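Local coordinates for CRISPR-associated protein, Cse1 family (Acidimicrobium ferrooxidans, PDB 4H3T), which probably serves as the large Cse1 subunit of the CRISPR-associated Cascade complex, which takes part in defence against invading nucleic acid, at residues Phe111-Asp116 / Arg162-Arg167; Pro235-Asp240 / Leu257-Gly262; Val419-Tyr424 / Ala450-Leu455; Tyr424-Leu429 / Arg439-Lys444. The protein carries 1 engineered substitution. One frame throughout, in Å; residues are numbered along the deposited sequence.

Overall arrangement
The four contacts fall into two pairs on opposite sides of the chain's centre. Interactions 1 and 2, both buried in the mixed globular part and backed by helix 52-68, have centres about 11 Å apart; Phe111 and Phe112 of the first touch Trp237, Thr259 and Gln261 of the second. Interactions 3 and 4 lie about 50 to 62 Å from that pair, between centres, at the C-terminal helical bundle; they share Tyr424 and both run up to helix 445-473. Chemistry follows place: interaction 1 is aliphatic and aromatic packing, interaction 2 turns on one threonine hydroxyl, the partly buried interaction 3 joins alanine packing to a salt bridge, and surface interaction 4 relies on backbone bonds, charges and water.

Interaction 1 of 4, residues Phe111-Asp116 / Arg162-Arg167; sequences FFQVAD and RWLVER
The rings of Phe111 and Phe112 lie one over the other, shifted so that Phe112 CD1 stands 3.5 Å above the Phe111 plane and Phe111 CZ a similar height above that of Phe112, each toward the rim. Val165 CG2 comes in at the edge of the Phe111 ring, near its plane and 4.1 Å from Phe111 CE2, and meets Phe112 CD2 obliquely. This is loop-on-helix packing inside the globular part of the Cse1 fold: an irregular segment, 111-116, laid against helix 157-170. Around it, Phe102 meets the Phe111 ring and His168 the Phe112 ring, while Leu56 and Leu59 of helix 52-68 back Val165. Phe112 has a left-handed backbone conformation (phi 58°), and its CB points at the helix and lies 3.8 Å from Leu164 CD2. Leu164 sets its CG anti to the backbone N, so the isobutyl fork reaches into the bend of the loop, with CD1 beside the carbonyl of Phe112, whose oxygen is held by His168. The CD2 branch, 3.3 Å from Phe111 O, is roofed by the Gln113 side chain, which crosses Leu164 at about a right angle. The amide of Gln113 is gripped on both sides: OE1 takes the N-H of Leu267, and NE2 serves Leu104 O. The same nitrogen also bonds Phe111 O at 2.9 Å, rising 30° out of that carbonyl's plane.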
# COMPACT_ATOMS: atom_id res chain seq x y z
N PHE A 111 -1.95 -9.72 24.25
CA PHE A 111 -2.36 -8.86 23.14
C PHE A 111 -2.18 -9.56 21.79
O PHE A 111 -1.09 -10.03 21.48
CB PHE A 111 -1.54 -7.57 23.15
CG PHE A 111 -1.91 -6.61 22.03
CD1 PHE A 111 -2.99 -5.78 22.15
CD2 PHE A 111 -1.15 -6.56 20.87
CE1 PHE A 111 -3.33 -4.91 21.12
CE2 PHE A 111 -1.47 -5.64 19.86
CZ PHE A 111 -2.56 -4.83 20.00
N PHE A 112 -3.26 -9.62 20.99
CA PHE A 112 -3.31 -10.21 19.65
C PHE A 112 -2.88 -11.67 19.65
O PHE A 112 -2.45 -12.24 18.60
CB PHE A 112 -2.48 -9.35 18.67
CG PHE A 112 -3.21 -8.20 18.00
CD1 PHE A 112 -4.27 -7.56 18.63
CD2 PHE A 112 -2.88 -7.81 16.71
CE1 PHE A 112 -4.99 -6.56 17.96
CE2 PHE A 112 -3.56 -6.78 16.08
CZ PHE A 112 -4.56 -6.10 16.74
N GLN A 113 -3.04 -12.35 20.84
CA GLN A 113 -2.63 -13.74 21.00
C GLN A 113 -3.71 -14.57 21.62
O GLN A 113 -4.70 -14.03 22.15
CB GLN A 113 -1.35 -13.80 21.84
CG GLN A 113 -0.12 -13.20 21.16
CD GLN A 113 0.91 -12.92 22.18
OE1 GLN A 113 1.56 -13.83 22.69
NE2 GLN A 113 0.91 -11.71 22.70
N VAL A 114 -3.47 -15.88 21.63
CA VAL A 114 -4.30 -16.92 22.29
C VAL A 114 -3.44 -17.48 23.40
O VAL A 114 -2.44 -18.14 23.14
CB VAL A 114 -4.75 -18.01 21.31
CG1 VAL A 114 -5.57 -19.06 22.05
CG2 VAL A 114 -5.53 -17.38 20.14
N ALA A 115 -3.84 -17.24 24.65
CA ALA A 115 -3.04 -17.61 25.81
C ALA A 115 -2.68 -19.09 25.92
O ALA A 115 -1.59 -19.44 26.43
CB ALA A 115 -3.78 -17.23 27.07
N ASP A 116 -3.62 -19.97 25.61
CA ASP A 116 -3.37 -21.41 25.81
C ASP A 116 -3.11 -22.10 24.49
O ASP A 116 -3.33 -23.29 24.41
CB ASP A 116 -4.63 -22.03 26.49
CG ASP A 116 -4.92 -21.42 27.86
OD1 ASP A 116 -3.99 -21.44 28.73
OD2 ASP A 116 -6.04 -20.89 28.06
N ARG A 162 5.48 -5.60 16.94
CA ARG A 162 5.30 -5.04 15.61
C ARG A 162 5.01 -6.14 14.59
O ARG A 162 4.05 -6.02 13.82
CB ARG A 162 6.53 -4.28 15.16
CG ARG A 162 6.70 -2.97 15.88
CD ARG A 162 7.79 -2.12 15.27
NE ARG A 162 9.12 -2.71 15.29
CZ ARG A 162 10.08 -2.47 16.17
NH1 ARG A 162 9.83 -1.73 17.24
NH2 ARG A 162 11.27 -3.03 16.04
N TRP A 163 5.78 -7.24 14.63
CA TRP A 163 5.56 -8.31 13.69
C TRP A 163 4.27 -9.09 13.93
O TRP A 163 3.71 -9.65 12.97
CB TRP A 163 6.71 -9.25 13.63
CG TRP A 163 7.91 -8.64 12.99
CD1 TRP A 163 9.12 -8.40 13.58
CD2 TRP A 163 8.04 -8.25 11.63
NE1 TRP A 163 9.99 -7.88 12.65
CE2 TRP A 163 9.33 -7.68 11.48
CE3 TRP A 163 7.14 -8.16 10.55
CZ2 TRP A 163 9.79 -7.19 10.26
CZ3 TRP A 163 7.60 -7.67 9.35
CH2 TRP A 163 8.90 -7.15 9.23
N LEU A 164 3.81 -9.12 15.17
CA LEU A 164 2.55 -9.74 15.54
C LEU A 164 1.36 -9.02 14.87
O LEU A 164 0.52 -9.66 14.27
CB LEU A 164 2.42 -9.72 17.06
CG LEU A 164 1.15 -10.18 17.70
CD1 LEU A 164 0.88 -11.65 17.35
CD2 LEU A 164 1.26 -10.01 19.20
N VAL A 165 1.38 -7.67 14.90
CA VAL A 165 0.39 -6.83 14.29
C VAL A 165 0.45 -7.02 12.79
O VAL A 165 -0.58 -7.23 12.15
CB VAL A 165 0.58 -5.36 14.70
CG1 VAL A 165 -0.42 -4.47 13.91
CG2 VAL A 165 0.34 -5.18 16.20
N GLU A 166 1.64 -7.10 12.25
CA GLU A 166 1.79 -7.30 10.82
C GLU A 166 1.32 -8.66 10.38
O GLU A 166 0.72 -8.77 9.30
CB GLU A 166 3.27 -7.06 10.42
CG GLU A 166 3.58 -7.05 8.91
CD GLU A 166 3.96 -8.36 8.25
OE1 GLU A 166 3.80 -9.41 8.91
OE2 GLU A 166 4.35 -8.35 7.06
N ARG A 167 1.61 -9.73 11.15
CA ARG A 167 1.33 -11.08 10.68
C ARG A 167 -0.17 -11.37 10.60
O ARG A 167 -0.57 -12.15 9.76
CB ARG A 167 2.05 -12.11 11.55
CG ARG A 167 2.00 -13.50 10.99
CD ARG A 167 2.45 -13.63 9.55
NE ARG A 167 2.97 -14.97 9.33
CZ ARG A 167 4.22 -15.35 9.51
NH1 ARG A 167 4.56 -16.63 9.38
NH2 ARG A 167 5.14 -14.46 9.87

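Interaction 2 of 4, residues Pro235-Asp240 / Leu257-Gly262; sequences PAWERD and LFTWQG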
# COMPACT_ATOMS: atom_id res chain seq x y z
N PRO A 235 -12.76 -2.88 18.59
CA PRO A 235 -11.57 -3.61 18.14
C PRO A 235 -11.39 -4.93 18.89
O PRO A 235 -12.04 -5.17 19.91
CB PRO A 235 -10.45 -2.62 18.43
CG PRO A 235 -10.93 -1.86 19.59
CD PRO A 235 -12.38 -1.71 19.41
N ALA A 236 -10.45 -5.73 18.41
CA ALA A 236 -10.19 -7.07 18.91
C ALA A 236 -9.92 -7.13 20.43
O ALA A 236 -10.40 -8.08 21.07
CB ALA A 236 -9.04 -7.70 18.14
N TRP A 237 -9.19 -6.17 20.96
CA TRP A 237 -8.84 -6.13 22.40
C TRP A 237 -10.01 -5.72 23.28
O TRP A 237 -9.88 -5.88 24.47
CB TRP A 237 -7.63 -5.22 22.70
CG TRP A 237 -7.82 -3.82 22.30
CD1 TRP A 237 -8.58 -2.86 22.93
CD2 TRP A 237 -7.39 -3.24 21.07
NE1 TRP A 237 -8.52 -1.70 22.24
CE2 TRP A 237 -7.85 -1.91 21.05
CE3 TRP A 237 -6.61 -3.70 20.01
CZ2 TRP A 237 -7.59 -1.06 19.99
CZ3 TRP A 237 -6.36 -2.85 18.96
CH2 TRP A 237 -6.80 -1.52 18.99
N GLU A 238 -11.16 -5.27 22.73
CA GLU A 238 -12.37 -5.03 23.51
C GLU A 238 -13.25 -6.22 23.41
O GLU A 238 -14.19 -6.32 24.14
CB GLU A 238 -13.13 -3.77 23.05
CG GLU A 238 -12.35 -2.50 23.33
CD GLU A 238 -13.17 -1.26 23.13
OE1 GLU A 238 -14.39 -1.30 23.37
OE2 GLU A 238 -12.59 -0.23 22.72
N ARG A 239 -13.00 -7.13 22.47
CA ARG A 239 -13.84 -8.32 22.33
C ARG A 239 -13.30 -9.44 23.24
O ARG A 239 -12.20 -9.36 23.78
CB ARG A 239 -13.86 -8.72 20.83
CG ARG A 239 -14.43 -7.61 19.95
CD ARG A 239 -14.00 -7.69 18.46
NE ARG A 239 -15.07 -8.30 17.69
CZ ARG A 239 -16.05 -7.66 17.08
NH1 ARG A 239 -17.00 -8.33 16.46
NH2 ARG A 239 -16.07 -6.33 17.05
N ASP A 240 -14.10 -10.45 23.43
CA ASP A 240 -13.64 -11.62 24.15
C ASP A 240 -12.41 -12.21 23.45
O ASP A 240 -12.37 -12.24 22.20
CB ASP A 240 -14.71 -12.71 24.17
CG ASP A 240 -15.93 -12.40 24.99
OD1 ASP A 240 -15.85 -11.52 25.88
OD2 ASP A 240 -16.98 -13.00 24.72
N LEU A 257 -12.34 -4.46 11.65
CA LEU A 257 -11.54 -4.82 10.49
C LEU A 257 -10.09 -4.43 10.63
O LEU A 257 -9.21 -5.24 10.33
CB LEU A 257 -12.09 -4.22 9.22
CG LEU A 257 -11.35 -4.57 7.89
CD1 LEU A 257 -11.23 -6.10 7.68
CD2 LEU A 257 -12.09 -3.89 6.75
N PHE A 258 -9.84 -3.22 11.08
CA PHE A 258 -8.50 -2.73 11.30
C PHE A 258 -7.67 -3.52 12.36
O PHE A 258 -6.48 -3.34 12.40
CB PHE A 258 -8.52 -1.27 11.67
CG PHE A 258 -8.90 -0.26 10.60
CD1 PHE A 258 -9.28 -0.67 9.33
CD2 PHE A 258 -8.89 1.08 10.88
CE1 PHE A 258 -9.68 0.29 8.36
CE2 PHE A 258 -9.34 2.02 9.95
CZ PHE A 258 -9.60 1.63 8.65
N THR A 259 -8.30 -4.36 13.22
CA THR A 259 -7.62 -5.14 14.23
C THR A 259 -7.92 -6.63 14.04
O THR A 259 -7.83 -7.39 14.99
CB THR A 259 -8.09 -4.65 15.59
OG1 THR A 259 -9.51 -4.86 15.75
CG2 THR A 259 -7.74 -3.20 15.81
N TRP A 260 -8.23 -7.03 12.82
CA TRP A 260 -8.71 -8.38 12.53
C TRP A 260 -7.73 -9.45 12.96
O TRP A 260 -6.56 -9.40 12.58
CB TRP A 260 -8.98 -8.51 11.01
CG TRP A 260 -9.83 -9.67 10.64
CD1 TRP A 260 -9.43 -10.83 10.05
CD2 TRP A 260 -11.25 -9.75 10.78
NE1 TRP A 260 -10.52 -11.62 9.78
CE2 TRP A 260 -11.65 -10.98 10.21
CE3 TRP A 260 -12.23 -8.87 11.22
CZ2 TRP A 260 -13.00 -11.32 10.06
CZ3 TRP A 260 -13.56 -9.20 11.06
CH2 TRP A 260 -13.93 -10.43 10.52
N GLN A 261 -8.21 -10.40 13.72
CA GLN A 261 -7.43 -11.57 14.10
C GLN A 261 -7.50 -12.57 12.98
O GLN A 261 -8.13 -13.64 13.07
CB GLN A 261 -7.93 -12.13 15.45
CG GLN A 261 -7.94 -11.08 16.56
CD GLN A 261 -6.56 -10.62 16.92
OE1 GLN A 261 -5.83 -11.29 17.62
NE2 GLN A 261 -6.16 -9.50 16.39
N GLY A 262 -6.67 -12.31 11.96
CA GLY A 262 -6.54 -13.17 10.79
C GLY A 262 -5.73 -14.42 11.04
O GLY A 262 -5.75 -15.34 10.22
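Thr259 carries this contact with both branches of its side chain. Its OG1 accepts the N-H of Ala236 at 3.0 Å (154° at the hydrogen), and its CG2 meets Trp237 CZ3 at 3.5 Å, the two side chains crossing at about a right angle. The motif is a pair of turns set against each other in the globular part of the protein: residues 236-238 take helical angles, while Leu257 to Trp260 form a type I turn leading off helix 254-257, followed by an inverse gamma turn centred on Gln261. Ala236 CB points at the other turn and lies 3.4 Å from Thr259 O, with Gln261 packed alongside. Gln261 bends at chi2 (-66°) and curls back on its own segment, so that NE2 bonds Thr259 O at 3.0 Å while staying 3.8 Å from Ala236 CB. Thr259 OG1 sits in the crowded position between the backbone N and the carbonyl carbon (chi1 62°); there it bonds chiefly to Cys255 O, with Asp256 O as a further partner, which helps fix the hydroxyl that receives Ala236. One step out, helix 52-68 backs the contact through Leu59 against Trp237 and Ala62 against Thr259. Pro235 CG lies 3.2 Å above one face of the Trp237 indole, toward its rim, and the indole NE1 is hydrogen-bonded to Tyr94 OH.

Interaction 3 of 4, residues Val419-Tyr424 / Ala450-Leu455; sequences VAEARY and AARSAL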
# COMPACT_ATOMS: atom_id res chain seq x y z
N VAL A 419 13.95 3.04 -32.17
CA VAL A 419 15.38 3.28 -32.04
C VAL A 419 16.02 2.08 -31.33
O VAL A 419 17.11 1.65 -31.71
CB VAL A 419 15.63 4.64 -31.29
CG1 VAL A 419 17.08 4.76 -30.82
CG2 VAL A 419 15.24 5.79 -32.18
N ALA A 420 15.37 1.55 -30.27
CA ALA A 420 15.91 0.41 -29.50
C ALA A 420 16.14 -0.81 -30.40
O ALA A 420 17.10 -1.55 -30.25
CB ALA A 420 14.95 0.04 -28.39
N GLU A 421 15.25 -1.01 -31.33
CA GLU A 421 15.35 -2.18 -32.21
C GLU A 421 16.29 -1.99 -33.41
O GLU A 421 16.47 -2.94 -34.19
CB GLU A 421 13.95 -2.55 -32.70
CG GLU A 421 13.38 -1.65 -33.76
CD GLU A 421 11.95 -1.98 -34.08
OE1 GLU A 421 11.36 -2.84 -33.38
OE2 GLU A 421 11.42 -1.41 -35.06
N ALA A 422 16.81 -0.75 -33.64
CA ALA A 422 17.63 -0.46 -34.81
C ALA A 422 18.82 -1.40 -34.93
O ALA A 422 19.15 -1.82 -36.03
CB ALA A 422 18.13 0.99 -34.76
N ARG A 423 19.45 -1.75 -33.83
CA ARG A 423 20.60 -2.68 -33.91
C ARG A 423 20.21 -4.11 -34.43
O ARG A 423 21.09 -4.84 -34.83
CB ARG A 423 21.32 -2.75 -32.55
CG ARG A 423 20.80 -3.64 -31.48
CD ARG A 423 21.38 -3.18 -30.09
NE ARG A 423 20.45 -2.18 -29.57
CZ ARG A 423 19.99 -2.06 -28.33
NH1 ARG A 423 19.06 -1.16 -28.06
NH2 ARG A 423 20.46 -2.84 -27.35
N TYR A 424 18.94 -4.45 -34.48
CA TYR A 424 18.47 -5.77 -34.90
C TYR A 424 17.73 -5.69 -36.21
O TYR A 424 17.22 -6.68 -36.68
CB TYR A 424 17.52 -6.38 -33.82
CG TYR A 424 18.13 -6.44 -32.45
CD1 TYR A 424 19.32 -7.13 -32.23
CD2 TYR A 424 17.61 -5.70 -31.40
CE1 TYR A 424 19.98 -7.07 -31.01
CE2 TYR A 424 18.23 -5.67 -30.17
CZ TYR A 424 19.39 -6.40 -29.96
OH TYR A 424 20.01 -6.36 -28.75
N ALA A 450 12.58 -7.32 -26.04
CA ALA A 450 13.17 -7.09 -24.73
C ALA A 450 14.00 -5.78 -24.76
O ALA A 450 13.93 -5.00 -23.83
CB ALA A 450 14.05 -8.30 -24.34
N ALA A 451 14.71 -5.47 -25.85
CA ALA A 451 15.43 -4.20 -25.93
C ALA A 451 14.47 -2.98 -25.93
O ALA A 451 14.81 -1.94 -25.42
CB ALA A 451 16.30 -4.16 -27.17
N ARG A 452 13.33 -3.08 -26.61
CA ARG A 452 12.33 -2.00 -26.59
C ARG A 452 11.83 -1.74 -25.15
O ARG A 452 11.74 -0.58 -24.73
CB ARG A 452 11.16 -2.31 -27.50
CG ARG A 452 11.53 -2.35 -28.96
CD ARG A 452 10.37 -2.24 -29.96
NE ARG A 452 9.50 -3.37 -29.84
CZ ARG A 452 9.58 -4.53 -30.50
NH1 ARG A 452 10.51 -4.71 -31.44
NH2 ARG A 452 8.76 -5.50 -30.22
N SER A 453 11.56 -2.82 -24.39
CA SER A 453 11.13 -2.71 -23.01
C SER A 453 12.18 -2.07 -22.16
O SER A 453 11.83 -1.23 -21.34
CB SER A 453 10.77 -4.08 -22.43
OG SER A 453 10.41 -3.91 -21.07
N ALA A 454 13.47 -2.47 -22.32
CA ALA A 454 14.58 -1.88 -21.54
C ALA A 454 14.67 -0.37 -21.81
O ALA A 454 14.79 0.39 -20.87
CB ALA A 454 15.92 -2.58 -21.83
N LEU A 455 14.56 0.08 -23.05
CA LEU A 455 14.66 1.51 -23.33
C LEU A 455 13.43 2.27 -22.80
O LEU A 455 13.57 3.39 -22.31
CB LEU A 455 14.92 1.80 -24.82
CG LEU A 455 15.38 3.26 -25.19
CD1 LEU A 455 16.67 3.67 -24.44
CD2 LEU A 455 15.62 3.34 -26.62
O HOH W 1 17.53 -1.47 -25.07
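Arg423 lays its CG over the centre of the Tyr424 ring, 3.4 Å above the plane, and bends at chi3 so that its guanidinium turns toward Ala451. Ala451 CB therefore meets two flat groups at once: one face of that guanidinium, and the edge of the Tyr424 ring, in its plane and 3.9 Å from CE2. A water donates to Ala451 O at 2.8 Å and weakly accepts from Arg423 NH1. Beside this, Ala420 CB points toward helix 445-473, 3.6 Å from Ala451 O and 3.8 Å from Leu455 CD2; with so small a side chain the backbones close to 5.2 Å between Ala420 CA and Arg452 CA. Glu421 stretches out beyond CG, and its OE1 takes Arg452 NH1 at 2.8 Å in a salt bridge. That bond is bent (130°), the carboxylate and guanidinium planes standing nearly perpendicular. The contact thus ties the segment around short helix 417-420 to the early turns of helix 445-473, in the C-terminal helical bundle. Helix 481-504 adds Arg501 and Glu502 against Leu455, and helix 511-532 covers Val419 and Ala422 with Phe521 and Ala513.

Interaction 4 of 4, residues Tyr424-Leu429 / Arg439-Lys444; sequences YLSYDL and RVPEGK
Ser426 and Arg439 form an antiparallel hydrogen-bonded pair: Ser426 N gives its hydrogen to Arg439 O at 2.8 Å, Arg439 N returns one to Ser426 O at 3.2 Å, and each donor stands 29° out of the carbonyl plane. Both side chains rise on the same face of the ribbon. Arg439 starts in the crowded position (chi1 66°) and bends at chi3, running alongside Asp428 so that its CD lies 3.7 Å from Asp428 OD2. Its guanidinium grips Glu442 end-on, NH1 to OE1 and NH2 to OE2 (3.0 Å), both bonds nearly straight and in the guanidinium plane. Asp428 joins this network less directly: the ion pair from OD2 to NH1 is long, but a water bridges the two, and OD1 is held by Ser430. The arginine stands between two acids, which probably helps keep all three charged. On the same face Ser426 OG rests against the Pro441 ring, 3.4 Å from CG, and Pro441 CD lies 3.3 Å from Tyr424 O. A second water takes the N-H of Lys444 NZ at 2.6 Å, donates to Tyr424 O and touches Ser426 OG, so the extended lysine is tied back, its CD oblique to the Tyr424 ring. Tyr424 also packs on Leu447 and Ala448 of helix 445-473. Leu425 CD1 meets Val440 CG2 at 4.0 Å, while Ala513 of helix 511-532 touches Leu425. The whole is a two-stranded antiparallel ribbon, strands 426-427 and 438-439, capping the exposed tip of the C-terminal helical bundle, with Lys444 at the N-cap position, right before helix 445-473.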
# COMPACT_ATOMS: atom_id res chain seq x y z
N TYR A 424 18.94 -4.45 -34.48
CA TYR A 424 18.47 -5.77 -34.90
C TYR A 424 17.73 -5.69 -36.21
O TYR A 424 17.22 -6.68 -36.68
CB TYR A 424 17.52 -6.38 -33.82
CG TYR A 424 18.13 -6.44 -32.45
CD1 TYR A 424 19.32 -7.13 -32.23
CD2 TYR A 424 17.61 -5.70 -31.40
CE1 TYR A 424 19.98 -7.07 -31.01
CE2 TYR A 424 18.23 -5.67 -30.17
CZ TYR A 424 19.39 -6.40 -29.96
OH TYR A 424 20.01 -6.36 -28.75
N LEU A 425 17.57 -4.50 -36.76
CA LEU A 425 16.82 -4.37 -38.00
C LEU A 425 17.58 -4.90 -39.21
O LEU A 425 18.82 -4.80 -39.29
CB LEU A 425 16.52 -2.89 -38.21
CG LEU A 425 15.28 -2.55 -38.95
CD1 LEU A 425 14.08 -2.75 -38.09
CD2 LEU A 425 15.33 -1.06 -39.43
N SER A 426 16.80 -5.53 -40.12
CA SER A 426 17.20 -6.05 -41.44
C SER A 426 16.71 -5.11 -42.50
O SER A 426 15.77 -4.37 -42.25
CB SER A 426 16.55 -7.43 -41.72
OG SER A 426 17.32 -8.36 -41.00
N TYR A 427 17.31 -5.19 -43.70
CA TYR A 427 16.85 -4.57 -44.92
C TYR A 427 16.55 -5.77 -45.84
O TYR A 427 17.46 -6.36 -46.38
CB TYR A 427 17.82 -3.58 -45.54
CG TYR A 427 17.20 -2.89 -46.73
CD1 TYR A 427 16.29 -1.85 -46.55
CD2 TYR A 427 17.51 -3.27 -48.02
CE1 TYR A 427 15.74 -1.19 -47.63
CE2 TYR A 427 16.94 -2.64 -49.12
CZ TYR A 427 16.07 -1.59 -48.92
OH TYR A 427 15.51 -0.96 -50.00
N ASP A 428 15.31 -6.20 -45.86
CA ASP A 428 14.92 -7.46 -46.46
C ASP A 428 14.32 -7.28 -47.84
O ASP A 428 13.16 -6.87 -47.98
CB ASP A 428 13.94 -8.14 -45.51
CG ASP A 428 13.58 -9.57 -45.87
OD1 ASP A 428 13.76 -9.96 -47.07
OD2 ASP A 428 13.08 -10.28 -44.99
N LEU A 429 15.12 -7.68 -48.87
CA LEU A 429 14.83 -7.54 -50.29
C LEU A 429 13.69 -8.43 -50.81
O LEU A 429 13.26 -8.23 -51.94
CB LEU A 429 16.09 -7.85 -51.12
CG LEU A 429 17.25 -6.81 -51.06
CD1 LEU A 429 18.52 -7.42 -51.64
CD2 LEU A 429 16.95 -5.59 -51.91
N ARG A 439 12.69 -4.22 -41.31
CA ARG A 439 11.98 -5.08 -40.38
C ARG A 439 12.96 -5.85 -39.48
O ARG A 439 14.10 -6.13 -39.86
CB ARG A 439 11.11 -6.05 -41.19
CG ARG A 439 11.93 -7.04 -42.02
CD ARG A 439 11.13 -7.86 -42.97
NE ARG A 439 9.94 -8.48 -42.36
CZ ARG A 439 9.89 -9.68 -41.80
NH1 ARG A 439 10.99 -10.43 -41.70
NH2 ARG A 439 8.75 -10.15 -41.31
N VAL A 440 12.46 -6.25 -38.33
CA VAL A 440 13.22 -7.12 -37.43
C VAL A 440 12.98 -8.54 -37.92
O VAL A 440 11.83 -8.94 -37.96
CB VAL A 440 12.82 -6.99 -35.94
CG1 VAL A 440 13.56 -8.01 -35.10
CG2 VAL A 440 13.06 -5.58 -35.44
N PRO A 441 13.98 -9.32 -38.25
CA PRO A 441 13.68 -10.71 -38.64
C PRO A 441 13.12 -11.52 -37.47
O PRO A 441 13.34 -11.21 -36.27
CB PRO A 441 15.03 -11.25 -39.12
CG PRO A 441 16.04 -10.37 -38.61
CD PRO A 441 15.43 -9.05 -38.18
N GLU A 442 12.32 -12.52 -37.81
CA GLU A 442 11.60 -13.34 -36.82
C GLU A 442 12.56 -13.97 -35.76
O GLU A 442 12.21 -13.95 -34.58
CB GLU A 442 10.79 -14.46 -37.55
CG GLU A 442 9.59 -13.92 -38.32
CD GLU A 442 9.77 -13.32 -39.71
OE1 GLU A 442 10.92 -13.11 -40.18
OE2 GLU A 442 8.72 -13.01 -40.32
N GLY A 443 13.75 -14.43 -36.17
CA GLY A 443 14.75 -14.99 -35.25
C GLY A 443 15.24 -14.01 -34.19
O GLY A 443 15.71 -14.48 -33.15
N LYS A 444 15.07 -12.67 -34.38
CA LYS A 444 15.47 -11.63 -33.41
C LYS A 444 14.30 -10.90 -32.80
O LYS A 444 14.51 -9.97 -32.00
CB LYS A 444 16.37 -10.61 -34.08
CG LYS A 444 17.68 -11.24 -34.58
CD LYS A 444 18.54 -10.22 -35.26
CE LYS A 444 19.71 -10.81 -36.04
NZ LYS A 444 20.27 -9.80 -37.00
O HOH W 2 18.83 -8.13 -38.36
O HOH W 3 13.81 -10.14 -42.43